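Side-chain contact in type II toxin-antitoxin system RelE/ParE family toxin (Pyrococcus horikoshii, PDB 1WMI), which probably acts as the toxin of a type II toxin-antitoxin pair, a RelE-type partner whose activity is held in check by a cognate antitoxin: residues 36-41 / 70-75. Sequence-based numbering, arbitrary orientation.
Sequences EPVPRE and VNWKDK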
# COMPACT_ATOMS: atom_id res chain seq x y z
N GLU A 36 -17.86 -2.71 1.55
CA GLU A 36 -16.70 -2.13 2.21
C GLU A 36 -16.06 -1.08 1.31
O GLU A 36 -15.45 -1.41 0.31
CB GLU A 36 -15.70 -3.25 2.51
CG GLU A 36 -14.54 -2.83 3.39
CD GLU A 36 -14.94 -2.73 4.84
OE1 GLU A 36 -14.23 -2.06 5.62
OE2 GLU A 36 -15.97 -3.34 5.22
N PRO A 37 -16.20 0.21 1.66
CA PRO A 37 -15.62 1.30 0.87
C PRO A 37 -14.09 1.33 0.80
O PRO A 37 -13.51 1.79 -0.19
CB PRO A 37 -16.20 2.54 1.55
CG PRO A 37 -16.31 2.10 2.98
CD PRO A 37 -16.92 0.73 2.83
N VAL A 38 -13.44 0.85 1.86
CA VAL A 38 -11.98 0.81 1.88
C VAL A 38 -11.47 -0.58 2.25
O VAL A 38 -11.12 -0.84 3.40
CB VAL A 38 -11.39 1.85 2.89
CG1 VAL A 38 -9.87 1.90 2.73
CG2 VAL A 38 -12.00 3.23 2.65
N PRO A 39 -11.47 -1.50 1.28
CA PRO A 39 -11.00 -2.87 1.52
C PRO A 39 -9.47 -2.85 1.50
O PRO A 39 -8.84 -3.38 0.60
CB PRO A 39 -11.58 -3.63 0.33
CG PRO A 39 -11.51 -2.61 -0.76
CD PRO A 39 -12.02 -1.37 -0.08
N ARG A 40 -8.90 -2.21 2.52
CA ARG A 40 -7.46 -2.04 2.64
C ARG A 40 -6.59 -3.25 2.39
O ARG A 40 -5.68 -3.21 1.56
CB ARG A 40 -7.11 -1.45 4.01
CG ARG A 40 -5.62 -1.37 4.28
CD ARG A 40 -5.17 0.07 4.53
NE ARG A 40 -3.84 0.12 5.14
CZ ARG A 40 -3.13 1.23 5.32
NH1 ARG A 40 -1.93 1.16 5.89
NH2 ARG A 40 -3.61 2.41 4.94
N GLU A 41 -6.86 -4.33 3.11
CA GLU A 41 -6.09 -5.56 3.02
C GLU A 41 -6.10 -6.25 1.66
O GLU A 41 -5.04 -6.53 1.09
CB GLU A 41 -6.58 -6.56 4.07
CG GLU A 41 -5.48 -7.23 4.87
CD GLU A 41 -5.30 -6.61 6.24
OE1 GLU A 41 -6.30 -6.55 6.99
OE2 GLU A 41 -4.17 -6.19 6.58
N VAL A 70 -15.03 8.38 -2.20
CA VAL A 70 -16.07 7.87 -1.33
C VAL A 70 -16.78 9.06 -0.72
O VAL A 70 -16.16 9.89 -0.04
CB VAL A 70 -15.49 6.99 -0.18
CG1 VAL A 70 -16.62 6.54 0.76
CG2 VAL A 70 -14.79 5.78 -0.76
N ASN A 71 -18.07 9.16 -1.00
CA ASN A 71 -18.90 10.23 -0.47
C ASN A 71 -19.67 9.54 0.63
O ASN A 71 -20.65 8.83 0.38
CB ASN A 71 -19.86 10.72 -1.55
CG ASN A 71 -20.56 12.01 -1.17
OD1 ASN A 71 -20.44 12.48 -0.04
ND2 ASN A 71 -21.29 12.59 -2.11
N TRP A 72 -19.21 9.72 1.87
CA TRP A 72 -19.83 9.08 3.01
C TRP A 72 -21.25 9.54 3.28
O TRP A 72 -22.09 8.73 3.69
CB TRP A 72 -18.98 9.30 4.26
CG TRP A 72 -17.57 8.81 4.09
CD1 TRP A 72 -16.49 9.55 3.71
CD2 TRP A 72 -17.10 7.47 4.27
NE1 TRP A 72 -15.37 8.76 3.65
CE2 TRP A 72 -15.71 7.47 3.99
CE3 TRP A 72 -17.71 6.26 4.65
CZ2 TRP A 72 -14.92 6.32 4.07
CZ3 TRP A 72 -16.92 5.11 4.73
CH2 TRP A 72 -15.54 5.15 4.44
N LYS A 73 -21.53 10.81 3.04
CA LYS A 73 -22.86 11.37 3.27
C LYS A 73 -23.92 10.72 2.40
O LYS A 73 -24.96 10.29 2.89
CB LYS A 73 -22.85 12.88 3.01
CG LYS A 73 -24.06 13.63 3.57
CD LYS A 73 -24.93 14.23 2.47
CE LYS A 73 -25.91 13.24 1.88
NZ LYS A 73 -27.07 12.94 2.77
N ASP A 74 -23.65 10.64 1.10
CA ASP A 74 -24.58 10.05 0.15
C ASP A 74 -24.34 8.56 -0.07
O ASP A 74 -25.16 7.88 -0.69
CB ASP A 74 -24.46 10.76 -1.20
CG ASP A 74 -24.74 12.24 -1.12
OD1 ASP A 74 -23.94 13.02 -1.67
OD2 ASP A 74 -25.76 12.63 -0.51
N LYS A 75 -23.22 8.05 0.44
CA LYS A 75 -22.86 6.65 0.28
C LYS A 75 -22.65 6.35 -1.21
O LYS A 75 -23.20 5.40 -1.75
CB LYS A 75 -23.94 5.73 0.86
CG LYS A 75 -24.12 5.88 2.37
CD LYS A 75 -24.85 4.68 2.99
CE LYS A 75 -26.31 4.62 2.57
NZ LYS A 75 -27.00 3.48 3.24
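The ring of P37 meets the outer, benzo end of the W72 indole. CG of P37 lies 3.5 Å from CH2 of W72 and just as near to CZ3. It comes in obliquely, and the two side chains cross at about a right angle. P37 CB lies 3.9 Å from W72 CH2 and also reaches V70 CG1, at 4.1 Å. V70 CG1 sits over the centre of the indole, 3.5 Å above its plane. With chi1 at 177°, V70 places CG1 opposite its backbone N; this sets the methyl against one face of the indole, with P37 CB beside it. W72 has CG anti to its carbonyl carbon (chi1 -56°), and the indole runs back toward P37. V38 adds a looser touch, its CG2 4.4 Å from CH2 of W72. No hydrogen bond links the two segments, so the contact is purely apolar. P37 O accepts a hydrogen bond from Y68 OH, and W72 NE1 makes a weak one to D55. A basic side chain of another protein chain forms a cation-pi contact with W72. The contact joins the loop between helices 20-33 and 40-43 to the end of strand 65-71 and the turn into strand 76-83. Y57 of strand 54-60 packs against V38, V70 and W72.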